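Local coordinates for protein Ton_1535 (Thermococcus onnurineus, PDB 3ZPJ) that is of unknown function but folds as an all-helical alpha-solenoid, a right-handed superhelix interrupted by a left-handed helical turn, at residues T3-I7 with K22-I26; S82-I86 with H123-Y129; L231-K235 with G246-V250; G240-L244 with S275-T279; R312-K317 with S338-I344. All coordinates share one frame. Numbering follows the deposited sequence.

Contact 1: T3-I7 with K22-I26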
# COMPACT_ATOMS: atom_id res chain seq x y z
N THR A 3 10.75 6.77 -30.50
CA THR A 3 9.89 5.75 -31.07
C THR A 3 8.64 5.57 -30.20
O THR A 3 7.53 5.43 -30.72
CB THR A 3 10.60 4.41 -31.26
OG1 THR A 3 11.68 4.57 -32.20
CG2 THR A 3 9.64 3.39 -31.80
N LEU A 4 8.82 5.59 -28.89
CA LEU A 4 7.68 5.48 -27.98
C LEU A 4 6.74 6.69 -28.09
O LEU A 4 5.54 6.58 -27.83
CB LEU A 4 8.14 5.34 -26.52
CG LEU A 4 9.05 4.21 -26.04
CD1 LEU A 4 8.95 4.13 -24.55
CD2 LEU A 4 8.70 2.87 -26.65
N GLU A 5 7.30 7.84 -28.45
CA GLU A 5 6.51 9.06 -28.60
C GLU A 5 5.63 8.95 -29.84
O GLU A 5 4.45 9.27 -29.80
CB GLU A 5 7.43 10.28 -28.68
CG GLU A 5 6.81 11.59 -28.18
CD GLU A 5 7.73 12.80 -28.39
OE1 GLU A 5 8.95 12.62 -28.57
OE2 GLU A 5 7.22 13.93 -28.37
N GLU A 6 6.23 8.50 -30.95
CA GLU A 6 5.49 8.23 -32.18
C GLU A 6 4.36 7.21 -31.97
O GLU A 6 3.25 7.39 -32.45
CB GLU A 6 6.45 7.75 -33.26
CG GLU A 6 7.53 8.76 -33.57
CD GLU A 6 8.52 8.29 -34.63
OE1 GLU A 6 8.72 7.07 -34.78
OE2 GLU A 6 9.09 9.16 -35.32
N ILE A 7 4.66 6.14 -31.25
CA ILE A 7 3.64 5.15 -30.94
C ILE A 7 2.48 5.70 -30.09
O ILE A 7 1.32 5.45 -30.40
CB ILE A 7 4.28 3.93 -30.26
CG1 ILE A 7 5.09 3.14 -31.29
CG2 ILE A 7 3.21 3.07 -29.61
CD1 ILE A 7 6.05 2.15 -30.68
N LYS A 22 4.67 -0.13 -35.66
CA LYS A 22 5.89 0.55 -35.24
C LYS A 22 6.55 -0.13 -34.06
O LYS A 22 7.72 0.10 -33.76
CB LYS A 22 5.61 2.00 -34.85
CG LYS A 22 5.37 2.90 -36.03
CD LYS A 22 5.70 4.33 -35.65
CE LYS A 22 7.19 4.53 -35.57
NZ LYS A 22 7.76 4.78 -36.93
N VAL A 23 5.78 -0.97 -33.36
CA VAL A 23 6.27 -1.63 -32.17
C VAL A 23 7.49 -2.50 -32.48
O VAL A 23 8.30 -2.80 -31.60
CB VAL A 23 5.13 -2.41 -31.47
CG1 VAL A 23 5.66 -3.37 -30.42
CG2 VAL A 23 4.17 -1.41 -30.84
N TYR A 24 7.66 -2.84 -33.75
CA TYR A 24 8.78 -3.68 -34.16
C TYR A 24 10.04 -2.86 -34.43
O TYR A 24 11.15 -3.39 -34.48
CB TYR A 24 8.34 -4.58 -35.31
CG TYR A 24 7.14 -5.36 -34.83
CD1 TYR A 24 7.31 -6.49 -34.04
CD2 TYR A 24 5.85 -4.92 -35.08
CE1 TYR A 24 6.22 -7.20 -33.55
CE2 TYR A 24 4.75 -5.61 -34.60
CZ TYR A 24 4.94 -6.75 -33.84
OH TYR A 24 3.85 -7.44 -33.36
N GLU A 25 9.86 -1.55 -34.53
CA GLU A 25 11.00 -0.65 -34.57
C GLU A 25 11.62 -0.50 -33.18
O GLU A 25 12.62 0.19 -33.01
CB GLU A 25 10.59 0.71 -35.13
CG GLU A 25 10.18 0.64 -36.60
CD GLU A 25 9.75 1.98 -37.16
OE1 GLU A 25 9.83 2.99 -36.42
OE2 GLU A 25 9.32 2.02 -38.33
N ILE A 26 11.02 -1.15 -32.19
CA ILE A 26 11.62 -1.20 -30.87
C ILE A 26 12.62 -2.34 -30.85
O ILE A 26 12.31 -3.45 -31.29
CB ILE A 26 10.57 -1.40 -29.77
CG1 ILE A 26 9.65 -0.19 -29.71
CG2 ILE A 26 11.25 -1.63 -28.41
CD1 ILE A 26 8.71 -0.22 -28.54
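The side of helix 2-12 formed by T3, L4 and I7 fits against the chain at 22-26, where helix 16-22 gives way to the loop leading to helix 29-45. I7 is the main bump. Its CB points at the other segment, its CG1 rests 3.8 Å from K22 CB, and its CD1 faces the notch between V23 CG2 (4.0 Å) and I26 CD1 (4.2 Å). From across the gap, the I26 side chain reaches into the hollow bordered by T3, L4 and I7: I26 CD1 meets L4 CD2 at 3.6 Å, and I26 CG1 lies 4.1 Å from T3 CG2. The T3 methyl group also touches E25, with T3 CG2 4.4 Å from E25 CB. L4 and I26 both continue onto V35 of helix 29-45, and V23 packs on L36, so the third helix closes the base of this apolar pocket. Above these apolar contacts, K22 curls between two acids: K22 NZ is 2.8 Å from E25 OE1 and 3.3 Å from E6 OE1. The lysine thereby offsets the repulsion of two carboxylates whose OE1 atoms, in E6 and E25, are 4.5 Å apart, so a charged network borders an apolar interior.

Contact 2: S82-I86 with H123-Y129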
# COMPACT_ATOMS: atom_id res chain seq x y z
N SER A 82 0.24 -10.12 -15.49
CA SER A 82 -0.41 -9.10 -14.69
C SER A 82 -1.43 -8.29 -15.49
O SER A 82 -2.46 -7.91 -14.94
CB SER A 82 0.60 -8.18 -13.95
OG SER A 82 1.41 -7.45 -14.84
N THR A 83 -1.20 -8.09 -16.78
CA THR A 83 -2.18 -7.36 -17.58
C THR A 83 -3.48 -8.17 -17.80
O THR A 83 -4.58 -7.59 -17.81
CB THR A 83 -1.60 -6.83 -18.93
OG1 THR A 83 -1.55 -7.88 -19.89
CG2 THR A 83 -0.21 -6.29 -18.73
N LEU A 84 -3.35 -9.48 -17.94
CA LEU A 84 -4.53 -10.35 -18.02
C LEU A 84 -5.28 -10.27 -16.71
O LEU A 84 -6.51 -10.22 -16.69
CB LEU A 84 -4.15 -11.80 -18.27
CG LEU A 84 -3.53 -12.13 -19.62
CD1 LEU A 84 -3.09 -13.58 -19.63
CD2 LEU A 84 -4.53 -11.84 -20.74
N ALA A 85 -4.54 -10.27 -15.61
CA ALA A 85 -5.13 -10.22 -14.28
C ALA A 85 -5.85 -8.90 -14.04
O ALA A 85 -6.94 -8.89 -13.46
CB ALA A 85 -4.07 -10.47 -13.23
N ILE A 86 -5.24 -7.80 -14.46
CA ILE A 86 -5.92 -6.51 -14.51
C ILE A 86 -7.30 -6.69 -15.16
O ILE A 86 -8.32 -6.36 -14.55
CB ILE A 86 -5.12 -5.47 -15.34
CG1 ILE A 86 -3.72 -5.24 -14.77
CG2 ILE A 86 -5.85 -4.15 -15.41
CD1 ILE A 86 -3.70 -4.64 -13.41
N HIS A 123 5.00 -8.35 -10.22
CA HIS A 123 3.86 -8.46 -11.13
C HIS A 123 2.65 -9.14 -10.50
O HIS A 123 1.50 -8.73 -10.72
CB HIS A 123 4.24 -9.05 -12.48
CG HIS A 123 5.05 -8.10 -13.31
ND1 HIS A 123 4.48 -7.09 -14.05
CD2 HIS A 123 6.39 -7.96 -13.46
CE1 HIS A 123 5.43 -6.38 -14.63
NE2 HIS A 123 6.59 -6.89 -14.29
N LEU A 124 2.90 -10.14 -9.66
CA LEU A 124 1.83 -10.77 -8.91
C LEU A 124 1.11 -9.75 -8.02
O LEU A 124 -0.11 -9.81 -7.85
CB LEU A 124 2.38 -11.91 -8.06
CG LEU A 124 2.61 -13.23 -8.79
CD1 LEU A 124 3.45 -14.13 -7.92
CD2 LEU A 124 1.25 -13.90 -9.14
N ALA A 125 1.86 -8.81 -7.47
CA ALA A 125 1.25 -7.78 -6.61
C ALA A 125 0.45 -6.79 -7.43
O ALA A 125 -0.67 -6.46 -7.06
CB ALA A 125 2.30 -7.05 -5.79
N ILE A 126 1.02 -6.31 -8.53
CA ILE A 126 0.30 -5.46 -9.49
C ILE A 126 -1.00 -6.13 -9.93
O ILE A 126 -2.02 -5.47 -10.11
CB ILE A 126 1.16 -5.17 -10.75
CG1 ILE A 126 2.39 -4.34 -10.42
CG2 ILE A 126 0.35 -4.46 -11.80
CD1 ILE A 126 2.17 -3.33 -9.35
N ALA A 127 -0.95 -7.44 -10.08
CA ALA A 127 -2.10 -8.24 -10.54
C ALA A 127 -3.22 -8.32 -9.51
O ALA A 127 -4.31 -8.80 -9.80
CB ALA A 127 -1.63 -9.64 -10.87
N GLY A 128 -2.95 -7.86 -8.29
CA GLY A 128 -3.92 -7.99 -7.22
C GLY A 128 -3.86 -9.32 -6.50
O GLY A 128 -4.86 -9.79 -5.98
N TYR A 129 -2.68 -9.93 -6.44
CA TYR A 129 -2.51 -11.22 -5.77
C TYR A 129 -1.44 -11.08 -4.69
O TYR A 129 -0.36 -11.64 -4.80
CB TYR A 129 -2.07 -12.30 -6.76
CG TYR A 129 -2.96 -12.45 -7.97
CD1 TYR A 129 -4.33 -12.25 -7.87
CD2 TYR A 129 -2.44 -12.82 -9.20
CE1 TYR A 129 -5.15 -12.41 -8.96
CE2 TYR A 129 -3.25 -12.98 -10.30
CZ TYR A 129 -4.61 -12.78 -10.18
OH TYR A 129 -5.44 -12.93 -11.26
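S82, on the last turn of helix 70-86, opens the contact and makes its one hydrogen bond: S82 OG lies 3.2 Å from H123 ND1, near the plane of the imidazole and at its edge. The same residue brings the two backbones closest, with S82 CA and A127 CA 4.6 Å apart, an approach allowed by the small side chains here; S82 CA is 4.0 Å from A127 CB. T83 and L84 turn elsewhere, both packing on M57 of helix 53-66. A85 then faces the partner again. Its CB is 3.5 Å from A127 CB and 3.4 Å from Y129 OH, so the methyl group touches both A127 and the tyrosine. I86 finishes the segment at the margin, I86 CD1 lying 3.8 Å from I126 O and 4.4 Å from I126 CG2. Segment 123-129 reverses direction at G128, whose positive phi accompanies the bonds Y129 N to L124 O (2.9 Å) and G128 N to A125 O (2.9 Å); Y129 is the N-cap position of helix 130-146. Helix 90-104 intervenes in sequence, and Y129 also touches its E90 and M94. The arrangement joins the C-terminal ends of alternate helices, as expected of stacked helical hairpins in an alpha-solenoid, with a Schellman motif ending one of them.

Contact 3: L231-K235 with G246-V250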
# COMPACT_ATOMS: atom_id res chain seq x y z
N LEU A 231 -7.76 14.43 0.85
CA LEU A 231 -9.05 14.69 1.46
C LEU A 231 -10.13 14.72 0.39
O LEU A 231 -11.23 14.20 0.60
CB LEU A 231 -8.99 16.01 2.19
CG LEU A 231 -8.23 15.87 3.49
CD1 LEU A 231 -8.07 17.23 4.14
CD2 LEU A 231 -8.97 14.89 4.41
N ALA A 232 -9.80 15.30 -0.75
CA ALA A 232 -10.74 15.36 -1.87
C ALA A 232 -11.13 13.96 -2.32
O ALA A 232 -12.30 13.70 -2.58
CB ALA A 232 -10.15 16.15 -3.03
N ILE A 233 -10.15 13.05 -2.40
CA ILE A 233 -10.46 11.69 -2.83
C ILE A 233 -11.38 11.02 -1.84
O ILE A 233 -12.34 10.33 -2.21
CB ILE A 233 -9.19 10.83 -2.97
CG1 ILE A 233 -8.28 11.43 -4.04
CG2 ILE A 233 -9.56 9.41 -3.32
CD1 ILE A 233 -6.86 10.87 -4.02
N ILE A 234 -11.10 11.24 -0.56
CA ILE A 234 -11.91 10.68 0.52
C ILE A 234 -13.39 11.11 0.45
O ILE A 234 -14.28 10.28 0.65
CB ILE A 234 -11.26 10.97 1.89
CG1 ILE A 234 -9.88 10.32 1.96
CG2 ILE A 234 -12.13 10.44 3.01
CD1 ILE A 234 -9.09 10.69 3.18
N LYS A 235 -13.65 12.38 0.13
CA LYS A 235 -15.03 12.86 -0.03
C LYS A 235 -15.71 12.20 -1.23
O LYS A 235 -16.90 11.91 -1.21
CB LYS A 235 -15.08 14.36 -0.26
CG LYS A 235 -14.81 15.20 0.96
CD LYS A 235 -15.04 16.67 0.62
CE LYS A 235 -14.61 17.59 1.75
NZ LYS A 235 -13.16 17.49 2.09
N GLY A 246 -11.92 8.44 8.01
CA GLY A 246 -10.86 8.70 7.06
C GLY A 246 -10.31 10.10 7.25
O GLY A 246 -9.09 10.32 7.25
N GLU A 247 -11.21 11.06 7.42
CA GLU A 247 -10.79 12.43 7.65
C GLU A 247 -9.99 12.53 8.95
O GLU A 247 -8.96 13.20 9.00
CB GLU A 247 -11.97 13.39 7.58
CG GLU A 247 -12.51 13.59 6.15
CD GLU A 247 -13.80 14.40 6.06
OE1 GLU A 247 -14.47 14.62 7.09
OE2 GLU A 247 -14.15 14.84 4.94
N LEU A 248 -10.43 11.82 9.99
CA LEU A 248 -9.71 11.81 11.27
C LEU A 248 -8.33 11.18 11.17
O LEU A 248 -7.36 11.69 11.74
CB LEU A 248 -10.54 11.12 12.35
CG LEU A 248 -11.82 11.88 12.70
CD1 LEU A 248 -12.64 11.19 13.77
CD2 LEU A 248 -11.45 13.27 13.16
N GLU A 249 -8.23 10.06 10.45
CA GLU A 249 -6.95 9.41 10.24
C GLU A 249 -6.01 10.39 9.53
O GLU A 249 -4.83 10.48 9.86
CB GLU A 249 -7.11 8.10 9.44
CG GLU A 249 -7.90 7.01 10.19
CD GLU A 249 -7.96 5.66 9.46
OE1 GLU A 249 -8.04 5.63 8.21
OE2 GLU A 249 -7.97 4.61 10.16
N VAL A 250 -6.54 11.13 8.57
CA VAL A 250 -5.72 12.08 7.85
C VAL A 250 -5.27 13.21 8.77
O VAL A 250 -4.11 13.60 8.76
CB VAL A 250 -6.43 12.63 6.61
CG1 VAL A 250 -5.80 13.94 6.16
CG2 VAL A 250 -6.34 11.61 5.50
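Two helical segments run almost antiparallel, their axes 168° apart in direction and 10.4 Å apart at closest approach. The nearest CA pairs are L231 with E247 at 6.8 Å and I234 with G246 at 6.9 Å. I234 points at the partner, its CD1 lying 4.1 Å from G246 O and 3.7 Å from V250 CG2. A CB on G246 would be tight against I234 CG2, so the glycine suits this position. V250 also receives L231, with L231 CD2 3.7 Å from V250 CG1, while the aliphatic part of E247 continues the surface: E247 CG is 4.2 Å from L231 CD2. K235 NZ and E247 OE2, 4.0 Å apart, are oppositely charged but too distant for a salt bridge; E247 pairs instead with R243. The contact lies within the hairpin of helices 227-237 and 240-256. Helix 216-223 meets it through I218 on I234 and L222 on V250, and helix 262-271 through V265 on L231 and A269 on E247.

Contact 4: G240-L244 with S275-T279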
# COMPACT_ATOMS: atom_id res chain seq x y z
N GLY A 240 -20.50 9.16 5.16
CA GLY A 240 -20.84 8.80 6.53
C GLY A 240 -19.66 8.39 7.42
O GLY A 240 -18.67 9.12 7.55
N VAL A 241 -19.77 7.22 8.02
CA VAL A 241 -18.81 6.81 9.03
C VAL A 241 -17.42 6.66 8.46
O VAL A 241 -16.46 7.14 9.06
CB VAL A 241 -19.26 5.53 9.78
CG1 VAL A 241 -20.54 5.80 10.54
CG2 VAL A 241 -19.46 4.37 8.81
N MET A 242 -17.29 6.01 7.31
CA MET A 242 -15.98 5.81 6.72
C MET A 242 -15.34 7.15 6.35
O MET A 242 -14.14 7.33 6.50
CB MET A 242 -16.03 4.88 5.50
CG MET A 242 -16.12 3.41 5.86
SD MET A 242 -16.52 2.36 4.44
CE MET A 242 -14.90 1.73 4.02
N ARG A 243 -16.15 8.09 5.91
CA ARG A 243 -15.65 9.42 5.59
C ARG A 243 -15.18 10.17 6.83
O ARG A 243 -14.23 10.96 6.78
CB ARG A 243 -16.70 10.26 4.87
CG ARG A 243 -16.14 11.57 4.40
CD ARG A 243 -17.13 12.38 3.61
NE ARG A 243 -16.80 13.80 3.71
CZ ARG A 243 -17.54 14.78 3.21
NH1 ARG A 243 -18.66 14.50 2.56
NH2 ARG A 243 -17.14 16.04 3.36
N LEU A 244 -15.85 9.93 7.95
CA LEU A 244 -15.47 10.54 9.20
C LEU A 244 -14.14 9.96 9.67
O LEU A 244 -13.20 10.70 9.96
CB LEU A 244 -16.57 10.33 10.25
CG LEU A 244 -16.35 10.93 11.64
CD1 LEU A 244 -15.71 12.29 11.55
CD2 LEU A 244 -17.69 11.04 12.37
N SER A 275 -24.15 13.89 12.15
CA SER A 275 -23.54 12.72 12.77
C SER A 275 -24.21 11.47 12.21
O SER A 275 -25.42 11.28 12.39
CB SER A 275 -23.70 12.78 14.29
OG SER A 275 -23.27 14.03 14.81
N PRO A 276 -23.43 10.63 11.52
CA PRO A 276 -23.97 9.38 10.98
C PRO A 276 -24.34 8.42 12.11
O PRO A 276 -24.20 8.74 13.29
CB PRO A 276 -22.80 8.82 10.17
CG PRO A 276 -21.58 9.43 10.79
CD PRO A 276 -22.00 10.81 11.20
N ARG A 277 -24.81 7.24 11.73
CA ARG A 277 -25.14 6.22 12.70
C ARG A 277 -23.95 5.32 12.88
O ARG A 277 -23.29 4.95 11.91
CB ARG A 277 -26.32 5.41 12.22
CG ARG A 277 -26.82 4.36 13.18
CD ARG A 277 -28.00 3.65 12.55
NE ARG A 277 -28.82 4.58 11.79
CZ ARG A 277 -28.79 4.69 10.46
NH1 ARG A 277 -27.98 3.91 9.75
NH2 ARG A 277 -29.57 5.58 9.85
N PHE A 278 -23.68 4.96 14.13
CA PHE A 278 -22.43 4.31 14.45
C PHE A 278 -22.61 2.89 14.94
O PHE A 278 -23.54 2.61 15.69
CB PHE A 278 -21.69 5.11 15.51
CG PHE A 278 -21.27 6.47 15.05
CD1 PHE A 278 -20.38 6.62 14.01
CD2 PHE A 278 -21.76 7.61 15.68
CE1 PHE A 278 -19.98 7.88 13.59
CE2 PHE A 278 -21.36 8.86 15.27
CZ PHE A 278 -20.48 9.00 14.23
N THR A 279 -21.71 2.00 14.53
CA THR A 279 -21.61 0.72 15.20
C THR A 279 -20.66 0.94 16.37
O THR A 279 -19.87 1.88 16.35
CB THR A 279 -20.99 -0.33 14.32
OG1 THR A 279 -19.70 0.10 13.93
CG2 THR A 279 -21.85 -0.57 13.09
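Apolar packing dominates this contact between residues 240-244, on helix 240-256, and the extended loop from helix 262-271 to helix 280-293. V241 meets two side chains of the loop through one methyl group: V241 CG1 lies 3.8 Å from P276 CG and 3.6 Å from F278 CD1. One helical turn later L244 adds a second pair, L244 CD2 standing 3.9 Å from F278 CZ at the ring edge and 4.5 Å from P276 CD. The proline and the phenylalanine thus both meet the two aliphatic residues, while F278 and L244 also share I286 of helix 280-293. Backbone takes part in two places. The V241 CG1 methyl group comes 3.2 Å from R277 O, a close van der Waals approach, and P276 CG lies 4.0 Å from G240 C. G240 has a positive phi, which favours glycine, and gives the nearest CA pair, its CA 5.5 Å from P276 CA. Polar interactions serve the helices rather than the interface: L244 N bonds to G240 O at 3.0 Å, and T279, the N-cap of helix 280-293, binds N282 N through its hydroxyl. With no hydrogen bond or salt bridge between the segments, the loop is held here by the fit of apolar surfaces.

Contact 5: R312-K317 with S338-I344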
# COMPACT_ATOMS: atom_id res chain seq x y z
N ARG A 312 -14.73 0.13 26.71
CA ARG A 312 -15.06 1.38 27.36
C ARG A 312 -14.05 1.65 28.47
O ARG A 312 -13.55 2.77 28.62
CB ARG A 312 -16.50 1.38 27.89
CG ARG A 312 -16.87 2.61 28.71
CD ARG A 312 -18.37 2.80 28.82
NE ARG A 312 -18.96 2.01 29.90
CZ ARG A 312 -19.62 0.86 29.74
NH1 ARG A 312 -19.78 0.34 28.52
NH2 ARG A 312 -20.11 0.23 30.80
N SER A 313 -13.74 0.61 29.25
CA SER A 313 -12.77 0.72 30.32
C SER A 313 -11.42 1.20 29.80
O SER A 313 -10.83 2.13 30.34
CB SER A 313 -12.63 -0.61 31.06
OG SER A 313 -13.71 -0.79 31.97
N GLU A 314 -10.96 0.57 28.73
CA GLU A 314 -9.68 0.94 28.12
C GLU A 314 -9.66 2.39 27.65
O GLU A 314 -8.74 3.14 27.98
CB GLU A 314 -9.36 -0.01 26.96
CG GLU A 314 -9.04 -1.43 27.41
CD GLU A 314 -9.19 -2.47 26.29
OE1 GLU A 314 -8.79 -2.17 25.14
OE2 GLU A 314 -9.72 -3.57 26.57
N ALA A 315 -10.67 2.79 26.89
CA ALA A 315 -10.74 4.13 26.32
C ALA A 315 -10.78 5.21 27.41
O ALA A 315 -10.16 6.27 27.28
CB ALA A 315 -11.93 4.27 25.38
N LEU A 316 -11.49 4.92 28.48
CA LEU A 316 -11.61 5.87 29.58
C LEU A 316 -10.27 6.05 30.28
O LEU A 316 -9.94 7.15 30.72
CB LEU A 316 -12.69 5.40 30.56
CG LEU A 316 -14.13 5.65 30.13
CD1 LEU A 316 -15.12 5.16 31.20
CD2 LEU A 316 -14.35 7.12 29.85
N LYS A 317 -9.50 4.97 30.37
CA LYS A 317 -8.19 5.03 31.00
C LYS A 317 -7.26 5.93 30.19
O LYS A 317 -6.73 6.91 30.71
CB LYS A 317 -7.58 3.63 31.15
CG LYS A 317 -6.16 3.65 31.71
CD LYS A 317 -5.70 2.28 32.18
CE LYS A 317 -4.57 1.74 31.32
NZ LYS A 317 -4.04 0.45 31.85
N SER A 338 -15.22 6.30 36.89
CA SER A 338 -16.12 5.87 35.83
C SER A 338 -15.74 4.54 35.20
O SER A 338 -16.57 3.88 34.59
CB SER A 338 -16.18 6.95 34.74
OG SER A 338 -16.83 6.48 33.58
N ILE A 339 -14.47 4.15 35.32
CA ILE A 339 -14.00 2.92 34.68
C ILE A 339 -14.71 1.72 35.30
O ILE A 339 -14.58 1.47 36.50
CB ILE A 339 -12.48 2.75 34.81
CG1 ILE A 339 -11.76 3.99 34.29
CG2 ILE A 339 -12.03 1.50 34.06
CD1 ILE A 339 -10.25 3.96 34.47
N PRO A 340 -15.48 0.98 34.48
CA PRO A 340 -16.27 -0.18 34.94
C PRO A 340 -15.40 -1.35 35.38
O PRO A 340 -15.75 -2.06 36.30
CB PRO A 340 -17.09 -0.57 33.70
CG PRO A 340 -17.09 0.66 32.84
CD PRO A 340 -15.76 1.32 33.08
N ASP A 341 -14.27 -1.56 34.72
CA ASP A 341 -13.36 -2.61 35.16
C ASP A 341 -12.52 -2.09 36.32
O ASP A 341 -11.66 -1.23 36.12
CB ASP A 341 -12.47 -3.05 34.01
CG ASP A 341 -11.80 -4.38 34.28
OD1 ASP A 341 -11.63 -4.75 35.47
OD2 ASP A 341 -11.46 -5.07 33.29
N PRO A 342 -12.76 -2.61 37.54
CA PRO A 342 -12.01 -2.09 38.68
C PRO A 342 -10.53 -2.43 38.57
O PRO A 342 -9.70 -1.61 38.97
CB PRO A 342 -12.67 -2.79 39.88
CG PRO A 342 -13.27 -4.02 39.34
CD PRO A 342 -13.66 -3.72 37.91
N LYS A 343 -10.20 -3.58 38.00
CA LYS A 343 -8.81 -3.94 37.75
C LYS A 343 -8.09 -2.85 36.95
O LYS A 343 -7.08 -2.30 37.39
CB LYS A 343 -8.73 -5.27 37.00
CG LYS A 343 -7.32 -5.61 36.53
CD LYS A 343 -7.27 -6.97 35.87
CE LYS A 343 -5.84 -7.36 35.55
NZ LYS A 343 -5.78 -8.72 34.96
N ILE A 344 -8.63 -2.55 35.77
CA ILE A 344 -8.15 -1.45 34.94
C ILE A 344 -8.16 -0.12 35.70
O ILE A 344 -7.22 0.66 35.60
CB ILE A 344 -8.96 -1.33 33.66
CG1 ILE A 344 -8.62 -2.49 32.73
CG2 ILE A 344 -8.71 -0.01 32.96
CD1 ILE A 344 -9.26 -2.40 31.37
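Near the C-terminal end of the alpha-solenoid, helix 309-325 receives the short connection between helices 332-338 and 342-351. S338 begins it, its OG 3.2 Å from L316 CD1. I339 is buried next, with I339 CG1 4.1 Å from L316 CB, I339 CD1 4.2 Å from K317 CA and I339 CG2 3.5 Å from S313 OG; its CA comes within 5.0 Å of S313 CA, the nearest approach of the two backbones. P340 spans the neighbouring part of the helix: P340 CG lies 3.7 Å from R312 NH2, P340 CD 4.3 Å from L316 CD1. The R312 guanidinium has its own hydrogen bond to I306 O. D341, the N-cap of helix 342-351, accepts a weak capping bond from K343 N at its OD1, 3.1 Å away, so the residue capping this helix also ties the turn to helix 309-325 through its backbone N. After P342 and K343, I344 points back at the helix. It is bordered by S313, E314 and the aliphatic part of K317, with I344 CG2 3.9 Å from K317 CD and I344 CD1 3.8 Å from S313 CB. The S313 hydroxyl bonds to I309 O and also accepts the one hydrogen bond between the segments, D341 N to S313 OG, at 2.9 Å with an angle of 151°.

In the fold
Contacts 1, 2 and 5 follow one another along the chain, with contacts 3 and 4 interlaced between contacts 2 and 5. Contacts 3 and 4 share helix 240-256; their centres are 13 Å apart, and they meet where K235 CE lies 3.4 Å from R243 NH2. Contacts 1 and 2 have centres 25 Å apart, and the same centre-to-centre distance separates contacts 4 and 5. Contacts 1 and 5, near the two chain ends, lie on opposite sides of the chain's centre, 67 Å apart between centres. Each joins helices or connections close in sequence, consistent with a solenoid built by successive local packing rather than around one central core.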